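Local coordinates for putative ATPase Rv3679 (Mycobacterium tuberculosis H37Rv, PDB 6BS3), which forms with its partner subunit the heterodimeric BagAB complex, whose ATPase activity is required for resistance to nitric oxide and elevated glycerol, at residues Gln309-Gly321 / Tyr328-Arg340. Numbering follows the deposited sequence.
Sequences QVPRLELPTVSDG and YELSESLAQQGVR. With ADP (adenosine-5'-diphosphate), chain C.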
ATOM      1  N   GLN A 309      24.548  -6.976  -3.657  1.00 65.33           N
ATOM      2  CA  GLN A 309      25.637  -6.268  -4.331  1.00 65.27           C
ATOM      3  C   GLN A 309      24.961  -5.506  -5.467  1.00 66.53           C
ATOM      4  O   GLN A 309      25.187  -5.770  -6.652  1.00 67.06           O
ATOM      5  CB  GLN A 309      26.720  -7.245  -4.823  1.00 67.42           C
ATOM      6  CG  GLN A 309      27.465  -7.949  -3.688  1.00 95.43           C
ATOM      7  CD  GLN A 309      28.450  -8.970  -4.198  1.00124.58           C
ATOM      8  OE1 GLN A 309      28.082  -9.987  -4.804  1.00119.76           O
ATOM      9  NE2 GLN A 309      29.731  -8.724  -3.950  1.00122.05           N
ATOM     10  N   VAL A 310      24.058  -4.594  -5.061  1.00 58.49           N
ATOM     11  CA  VAL A 310      23.186  -3.801  -5.903  1.00 56.09           C
ATOM     12  C   VAL A 310      23.399  -2.320  -5.570  1.00 56.89           C
ATOM     13  O   VAL A 310      23.408  -1.973  -4.383  1.00 57.40           O
ATOM     14  CB  VAL A 310      21.703  -4.256  -5.664  1.00 59.27           C
ATOM     15  CG1 VAL A 310      20.693  -3.227  -6.151  1.00 58.47           C
ATOM     16  CG2 VAL A 310      21.425  -5.615  -6.309  1.00 59.05           C
ATOM     17  N   PRO A 311      23.520  -1.423  -6.585  1.00 49.20           N
ATOM     18  CA  PRO A 311      23.650   0.015  -6.271  1.00 47.94           C
ATOM     19  C   PRO A 311      22.461   0.567  -5.483  1.00 49.69           C
ATOM     20  O   PRO A 311      21.312   0.143  -5.648  1.00 49.37           O
ATOM     21  CB  PRO A 311      23.786   0.698  -7.638  1.00 49.69           C
ATOM     22  CG  PRO A 311      23.494  -0.328  -8.635  1.00 54.32           C
ATOM     23  CD  PRO A 311      23.514  -1.679  -8.038  1.00 49.59           C
ATOM     24  N   ARG A 312      22.754   1.515  -4.621  1.00 45.00           N
ATOM     25  CA  ARG A 312      21.778   2.132  -3.756  1.00 44.25           C
ATOM     26  C   ARG A 312      21.771   3.638  -3.872  1.00 45.48           C
ATOM     27  O   ARG A 312      22.820   4.282  -3.789  1.00 45.79           O
ATOM     28  CB  ARG A 312      22.027   1.679  -2.303  1.00 46.70           C
ATOM     29  CG  ARG A 312      21.164   0.483  -1.915  1.00 62.37           C
ATOM     30  CD  ARG A 312      21.749  -0.309  -0.774  1.00 67.70           C
ATOM     31  NE  ARG A 312      21.559   0.370   0.506  1.00 59.77           N
ATOM     32  CZ  ARG A 312      22.031  -0.081   1.658  1.00 68.11           C
ATOM     33  NH1 ARG A 312      22.719  -1.216   1.702  1.00 58.42           N
ATOM     34  NH2 ARG A 312      21.811   0.589   2.779  1.00 58.76           N
ATOM     35  N   LEU A 313      20.576   4.188  -4.042  1.00 41.35           N
ATOM     36  CA  LEU A 313      20.283   5.615  -4.137  1.00 41.38           C
ATOM     37  C   LEU A 313      19.449   5.992  -2.902  1.00 45.86           C
ATOM     38  O   LEU A 313      18.755   5.137  -2.350  1.00 43.53           O
ATOM     39  CB  LEU A 313      19.491   5.947  -5.453  1.00 41.04           C
ATOM     40  CG  LEU A 313      20.249   5.736  -6.795  1.00 43.68           C
ATOM     41  CD1 LEU A 313      19.299   5.675  -7.972  1.00 42.43           C
ATOM     42  CD2 LEU A 313      21.289   6.832  -7.025  1.00 44.11           C
ATOM     43  N   GLU A 314      19.548   7.263  -2.463  1.00 43.40           N
ATOM     44  CA  GLU A 314      18.855   7.801  -1.291  1.00 42.35           C
ATOM     45  C   GLU A 314      18.214   9.129  -1.633  1.00 46.03           C
ATOM     46  O   GLU A 314      18.880  10.025  -2.144  1.00 45.53           O
ATOM     47  CB  GLU A 314      19.816   8.045  -0.106  1.00 43.46           C
ATOM     48  CG  GLU A 314      20.584   6.838   0.420  1.00 49.31           C
ATOM     49  CD  GLU A 314      21.712   6.361  -0.469  1.00 67.62           C
ATOM     50  OE1 GLU A 314      22.323   7.201  -1.168  1.00 69.81           O
ATOM     51  OE2 GLU A 314      21.968   5.136  -0.483  1.00 68.24           O
ATOM     52  N   LEU A 315      16.932   9.272  -1.279  1.00 42.37           N
ATOM     53  CA  LEU A 315      16.181  10.494  -1.452  1.00 42.20           C
ATOM     54  C   LEU A 315      15.743  11.024  -0.088  1.00 47.90           C
ATOM     55  O   LEU A 315      15.501  10.230   0.832  1.00 47.27           O
ATOM     56  CB  LEU A 315      14.964  10.265  -2.382  1.00 42.11           C
ATOM     57  CG  LEU A 315      15.304   9.890  -3.830  1.00 45.41           C
ATOM     58  CD1 LEU A 315      14.057   9.515  -4.578  1.00 45.58           C
ATOM     59  CD2 LEU A 315      16.014  11.034  -4.550  1.00 44.07           C
ATOM     60  N   PRO A 316      15.664  12.366   0.077  1.00 45.19           N
ATOM     61  CA  PRO A 316      15.216  12.909   1.363  1.00 45.15           C
ATOM     62  C   PRO A 316      13.680  12.893   1.477  1.00 51.59           C
ATOM     63  O   PRO A 316      12.971  12.461   0.558  1.00 51.00           O
ATOM     64  CB  PRO A 316      15.748  14.348   1.317  1.00 46.82           C
ATOM     65  CG  PRO A 316      15.618  14.728  -0.147  1.00 50.79           C
ATOM     66  CD  PRO A 316      15.930  13.447  -0.906  1.00 46.66           C
ATOM     67  N   THR A 317      13.180  13.359   2.631  1.00 49.67           N
ATOM     68  CA  THR A 317      11.768  13.537   2.907  1.00 49.93           C
ATOM     69  C   THR A 317      11.461  14.989   2.537  1.00 57.44           C
ATOM     70  O   THR A 317      12.137  15.907   3.019  1.00 55.83           O
ATOM     71  CB  THR A 317      11.479  13.334   4.416  1.00 52.16           C
ATOM     72  OG1 THR A 317      11.777  11.997   4.800  1.00 49.70           O
ATOM     73  CG2 THR A 317      10.040  13.691   4.800  1.00 46.76           C
ATOM     74  N   VAL A 318      10.428  15.189   1.713  1.00 58.48           N
ATOM     75  CA  VAL A 318       9.899  16.506   1.349  1.00 60.72           C
ATOM     76  C   VAL A 318       8.970  16.884   2.537  1.00 68.83           C
ATOM     77  O   VAL A 318       8.019  16.154   2.826  1.00 67.09           O
ATOM     78  CB  VAL A 318       9.175  16.461  -0.027  1.00 64.75           C
ATOM     79  CG1 VAL A 318       8.385  17.736  -0.271  1.00 64.72           C
ATOM     80  CG2 VAL A 318      10.164  16.212  -1.164  1.00 64.15           C
ATOM     81  N   SER A 319       9.239  18.028   3.141  1.00 71.31           N
ATOM     82  CA  SER A 319       8.786  18.336   4.519  1.00 73.47           C
ATOM     83  C   SER A 319       7.263  18.378   4.549  1.00 79.32           C
ATOM     84  O   SER A 319       6.674  17.801   5.449  1.00 79.25           O
ATOM     85  CB  SER A 319       9.363  19.640   5.009  1.00 79.30           C
ATOM     86  OG  SER A 319       8.910  20.752   4.246  1.00 92.29           O
ATOM     87  N   ASP A 320       6.685  19.018   3.525  1.00 76.35           N
ATOM     88  CA  ASP A 320       5.219  19.145   3.295  1.00 76.41           C
ATOM     89  C   ASP A 320       4.797  18.157   2.197  1.00 79.97           C
ATOM     90  O   ASP A 320       5.559  17.205   1.936  1.00 79.64           O
ATOM     91  CB  ASP A 320       4.832  20.585   2.949  1.00 78.67           C
ATOM     92  CG  ASP A 320       5.089  21.567   4.079  1.00 93.82           C
ATOM     93  OD1 ASP A 320       6.091  22.306   3.995  1.00 94.12           O
ATOM     94  OD2 ASP A 320       4.286  21.586   5.033  1.00102.45           O
ATOM     95  N   GLY A 321       3.627  18.384   1.585  1.00 75.46           N
ATOM     96  CA  GLY A 321       3.087  17.523   0.510  1.00 73.94           C
ATOM     97  C   GLY A 321       3.931  17.581  -0.756  1.00 74.13           C
ATOM     98  O   GLY A 321       4.566  18.629  -0.989  1.00 73.39           O
ATOM     99  N   TYR A 328      10.903  18.277  -8.813  1.00 46.29           N
ATOM    100  CA  TYR A 328      12.151  18.859  -9.300  1.00 46.08           C
ATOM    101  C   TYR A 328      13.258  18.739  -8.257  1.00 48.80           C
ATOM    102  O   TYR A 328      14.371  18.418  -8.645  1.00 48.71           O
ATOM    103  CB  TYR A 328      11.955  20.288  -9.828  1.00 47.22           C
ATOM    104  CG  TYR A 328      11.258  20.302 -11.173  1.00 49.64           C
ATOM    105  CD1 TYR A 328      11.984  20.210 -12.360  1.00 50.80           C
ATOM    106  CD2 TYR A 328       9.870  20.323 -11.260  1.00 51.61           C
ATOM    107  CE1 TYR A 328      11.347  20.209 -13.600  1.00 50.94           C
ATOM    108  CE2 TYR A 328       9.218  20.291 -12.493  1.00 53.12           C
ATOM    109  CZ  TYR A 328       9.961  20.260 -13.662  1.00 57.93           C
ATOM    110  OH  TYR A 328       9.306  20.243 -14.872  1.00 52.98           O
ATOM    111  N   GLU A 329      12.944  18.867  -6.943  1.00 45.78           N
ATOM    112  CA  GLU A 329      13.934  18.678  -5.853  1.00 46.26           C
ATOM    113  C   GLU A 329      14.404  17.225  -5.799  1.00 48.02           C
ATOM    114  O   GLU A 329      15.586  16.977  -5.593  1.00 48.02           O
ATOM    115  CB  GLU A 329      13.368  19.060  -4.469  1.00 48.06           C
ATOM    116  CG  GLU A 329      12.983  20.521  -4.330  1.00 60.84           C
ATOM    117  CD  GLU A 329      12.169  20.883  -3.097  1.00 89.06           C
ATOM    118  OE1 GLU A 329      11.965  20.014  -2.218  1.00 80.39           O
ATOM    119  OE2 GLU A 329      11.738  22.056  -3.012  1.00 90.40           O
ATOM    120  N   LEU A 330      13.484  16.267  -5.991  1.00 43.93           N
ATOM    121  CA  LEU A 330      13.845  14.844  -5.992  1.00 43.60           C
ATOM    122  C   LEU A 330      14.659  14.476  -7.238  1.00 47.20           C
ATOM    123  O   LEU A 330      15.600  13.697  -7.124  1.00 46.92           O
ATOM    124  CB  LEU A 330      12.621  13.932  -5.821  1.00 43.46           C
ATOM    125  CG  LEU A 330      11.844  14.053  -4.502  1.00 48.02           C
ATOM    126  CD1 LEU A 330      10.570  13.233  -4.573  1.00 48.51           C
ATOM    127  CD2 LEU A 330      12.685  13.590  -3.287  1.00 47.35           C
ATOM    128  N   SER A 331      14.339  15.091  -8.400  1.00 43.08           N
ATOM    129  CA  SER A 331      15.067  14.907  -9.668  1.00 43.18           C
ATOM    130  C   SER A 331      16.512  15.426  -9.497  1.00 46.98           C
ATOM    131  O   SER A 331      17.469  14.729  -9.846  1.00 45.46           O
ATOM    132  CB  SER A 331      14.362  15.660 -10.797  1.00 45.75           C
ATOM    133  OG  SER A 331      15.094  15.577 -12.007  1.00 52.82           O
ATOM    134  N   GLU A 332      16.648  16.635  -8.902  1.00 43.96           N
ATOM    135  CA  GLU A 332      17.922  17.256  -8.568  1.00 44.38           C
ATOM    136  C   GLU A 332      18.723  16.344  -7.594  1.00 47.44           C
ATOM    137  O   GLU A 332      19.906  16.126  -7.827  1.00 47.80           O
ATOM    138  CB  GLU A 332      17.702  18.668  -7.988  1.00 45.81           C
ATOM    139  CG  GLU A 332      18.993  19.405  -7.672  1.00 61.04           C
ATOM    140  CD  GLU A 332      19.759  19.933  -8.871  1.00 96.82           C
ATOM    141  OE1 GLU A 332      20.522  19.151  -9.484  1.00 88.26           O
ATOM    142  OE2 GLU A 332      19.601  21.134  -9.194  1.00100.62           O
ATOM    143  N   SER A 333      18.063  15.758  -6.568  1.00 43.15           N
ATOM    144  CA  SER A 333      18.716  14.823  -5.637  1.00 42.56           C
ATOM    145  C   SER A 333      19.251  13.582  -6.386  1.00 46.99           C
ATOM    146  O   SER A 333      20.388  13.193  -6.160  1.00 48.18           O
ATOM    147  CB  SER A 333      17.769  14.422  -4.514  1.00 44.26           C
ATOM    148  OG  SER A 333      18.334  13.362  -3.759  1.00 51.30           O
ATOM    149  N   LEU A 334      18.458  13.008  -7.312  1.00 43.21           N
ATOM    150  CA  LEU A 334      18.879  11.899  -8.176  1.00 42.37           C
ATOM    151  C   LEU A 334      20.064  12.285  -9.061  1.00 48.18           C
ATOM    152  O   LEU A 334      21.010  11.507  -9.146  1.00 49.38           O
ATOM    153  CB  LEU A 334      17.730  11.403  -9.057  1.00 41.67           C
ATOM    154  CG  LEU A 334      16.620  10.620  -8.333  1.00 45.62           C
ATOM    155  CD1 LEU A 334      15.479  10.335  -9.280  1.00 44.17           C
ATOM    156  CD2 LEU A 334      17.167   9.301  -7.677  1.00 46.43           C
ATOM    157  N   ALA A 335      20.024  13.492  -9.701  1.00 44.68           N
ATOM    158  CA  ALA A 335      21.100  13.989 -10.577  1.00 44.42           C
ATOM    159  C   ALA A 335      22.454  14.099  -9.830  1.00 47.87           C
ATOM    160  O   ALA A 335      23.478  13.674 -10.357  1.00 48.26           O
ATOM    161  CB  ALA A 335      20.711  15.339 -11.192  1.00 44.77           C
ATOM    162  N   GLN A 336      22.438  14.609  -8.589  1.00 44.19           N
ATOM    163  CA  GLN A 336      23.623  14.776  -7.727  1.00 44.49           C
ATOM    164  C   GLN A 336      24.297  13.451  -7.328  1.00 48.46           C
ATOM    165  O   GLN A 336      25.482  13.424  -6.960  1.00 48.98           O
ATOM    166  CB  GLN A 336      23.245  15.586  -6.477  1.00 45.91           C
ATOM    167  CG  GLN A 336      22.835  17.028  -6.815  1.00 54.43           C
ATOM    168  CD  GLN A 336      22.360  17.831  -5.625  1.00 79.40           C
ATOM    169  OE1 GLN A 336      22.144  17.318  -4.522  1.00 78.09           O
ATOM    170  NE2 GLN A 336      22.175  19.123  -5.833  1.00 73.41           N
ATOM    171  N   GLN A 337      23.534  12.358  -7.413  1.00 43.81           N
ATOM    172  CA  GLN A 337      23.965  11.003  -7.096  1.00 43.26           C
ATOM    173  C   GLN A 337      24.484  10.277  -8.339  1.00 46.98           C
ATOM    174  O   GLN A 337      24.893   9.125  -8.244  1.00 47.67           O
ATOM    175  CB  GLN A 337      22.817  10.227  -6.409  1.00 43.84           C
ATOM    176  CG  GLN A 337      22.548  10.695  -4.987  1.00 42.46           C
ATOM    177  CD  GLN A 337      21.325  10.040  -4.413  1.00 50.93           C
ATOM    178  OE1 GLN A 337      21.392   8.948  -3.882  1.00 46.73           O
ATOM    179  NE2 GLN A 337      20.171  10.685  -4.511  1.00 40.76           N
ATOM    180  N   GLY A 338      24.499  10.969  -9.477  1.00 43.83           N
ATOM    181  CA  GLY A 338      24.987  10.441 -10.748  1.00 42.81           C
ATOM    182  C   GLY A 338      23.947   9.868 -11.687  1.00 46.44           C
ATOM    183  O   GLY A 338      24.307   9.281 -12.707  1.00 47.82           O
ATOM    184  N   VAL A 339      22.645  10.039 -11.384  1.00 41.73           N
ATOM    185  CA  VAL A 339      21.609   9.529 -12.278  1.00 40.17           C
ATOM    186  C   VAL A 339      21.610  10.393 -13.549  1.00 44.38           C
ATOM    187  O   VAL A 339      21.513  11.622 -13.454  1.00 44.68           O
ATOM    188  CB  VAL A 339      20.217   9.409 -11.612  1.00 42.38           C
ATOM    189  CG1 VAL A 339      19.186   8.882 -12.600  1.00 41.24           C
ATOM    190  CG2 VAL A 339      20.275   8.531 -10.363  1.00 41.72           C
ATOM    191  N   ARG A 340      21.815   9.748 -14.719  1.00 39.24           N
ATOM    192  CA  ARG A 340      21.882  10.402 -16.039  1.00 45.33           C
ATOM    193  C   ARG A 340      21.602   9.375 -17.145  1.00 52.17           C
ATOM    194  O   ARG A 340      21.584   8.178 -16.834  1.00 45.97           O
ATOM    195  CB  ARG A 340      23.266  11.078 -16.253  1.00 43.28           C
ATOM    196  CG  ARG A 340      24.481  10.144 -16.028  1.00 52.36           C
ATOM    197  CD  ARG A 340      25.830  10.801 -16.286  1.00 58.48           C
ATOM    198  NE  ARG A 340      25.777  11.726 -17.423  1.00 71.51           N
ATOM    199  CZ  ARG A 340      25.948  11.372 -18.691  1.00 86.40           C
ATOM    200  NH1 ARG A 340      25.879  12.281 -19.654  1.00 76.51           N
ATOM    201  NH2 ARG A 340      26.217  10.110 -19.004  1.00 73.08           N
TER
HETATM  202  PB  ADP C 401       3.493   4.423  -4.489  1.00 42.91           P
HETATM  203  O1B ADP C 401       3.207   4.767  -5.967  1.00 43.66           O
HETATM  204  O2B ADP C 401       2.187   3.940  -3.816  1.00 49.22           O
HETATM  205  O3B ADP C 401       4.621   3.447  -4.291  1.00 41.74           O
HETATM  206  PA  ADP C 401       3.567   7.348  -3.983  1.00 43.89           P
HETATM  207  O1A ADP C 401       2.085   7.568  -4.333  1.00 45.13           O
HETATM  208  O2A ADP C 401       4.465   7.905  -5.020  1.00 43.04           O
HETATM  209  O3A ADP C 401       3.841   5.795  -3.764  1.00 42.93           O
HETATM  210  O5' ADP C 401       3.900   7.820  -2.505  1.00 45.43           O
HETATM  211  C5' ADP C 401       3.145   7.519  -1.309  1.00 44.12           C
HETATM  212  C4' ADP C 401       2.943   8.812  -0.552  1.00 45.72           C
HETATM  213  O4' ADP C 401       4.220   9.300  -0.093  1.00 46.42           O
HETATM  214  C3' ADP C 401       2.314   9.965  -1.338  1.00 49.81           C
HETATM  215  O3' ADP C 401       1.446  10.704  -0.491  1.00 53.27           O
HETATM  216  C2' ADP C 401       3.532  10.787  -1.780  1.00 47.49           C
HETATM  217  O2' ADP C 401       3.240  12.154  -2.055  1.00 47.19           O
HETATM  218  C1' ADP C 401       4.460  10.608  -0.581  1.00 45.50           C
HETATM  219  N9  ADP C 401       5.888  10.737  -0.871  1.00 47.04           N
HETATM  220  C8  ADP C 401       6.619  10.026  -1.789  1.00 48.39           C
HETATM  221  N7  ADP C 401       7.902  10.300  -1.779  1.00 48.19           N
HETATM  222  C5  ADP C 401       8.025  11.264  -0.788  1.00 47.04           C
HETATM  223  C6  ADP C 401       9.141  11.951  -0.259  1.00 44.98           C
HETATM  224  N6  ADP C 401      10.389  11.800  -0.705  1.00 43.84           N
HETATM  225  N1  ADP C 401       8.923  12.813   0.763  1.00 46.36           N
HETATM  226  C2  ADP C 401       7.674  12.983   1.210  1.00 46.22           C
HETATM  227  N3  ADP C 401       6.546  12.411   0.777  1.00 49.12           N
HETATM  228  C4  ADP C 401       6.791  11.544  -0.223  1.00 47.61           C
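NE2 of Q337 is shared between two backbone oxygens. It gives a nearly straight bond to S333 O one helical turn back (3.0 Å), with that oxygen close to the amide plane of Q337, although the donor stands above the carbonyl plane of S333. A second, weak and bent bond runs from NE2 to E314 O. At the other end of the amide, OE1 accepts the backbone N of E314 at 2.9 Å, in the carbonyl plane and on a lone pair, so the partners that hold the group here are backbone atoms. Extended beyond CG, the Q337 chain brings its amide up to the strand edge, while its CB packs on L313 CD2.

Strand 312-316 is the last in the order of the P-loop NTPase sheet, pairing along one edge with strand 234-242; helix 324-336 runs back past it roughly antiparallel, the axes of 312-316 and 328-336 at 148° and 8.5 Å at closest. L313 points at the helix, and L315 turns its CD2 branch there. L313 CD1 meets CG2 of V339 at 3.9 Å, a residue whose N bonds to L334 O in the Schellman motif where G338 takes positive phi. L315 CD2 touches both L334 CD2 and S333 OG, the latter 3.4 Å away, and its CB touches L330 CD2. Helix 34-46, which follows the Walker A loop, also packs against L315 and L330.

Farther along, P316 CD rests over S333 OG and L330 CD2. Here the chain turns to read the adenine of ADP: P316 O accepts N6 (2.9 Å) and V318 N donates to N1 at 3.0 Å, a pair of backbone bonds suited to an amino-purine. L330 covers N6 from one face of the adenine, CD1 nearly over it and CD2 more obliquely at 3.9 Å, and V318 CG2 leans on this leucine.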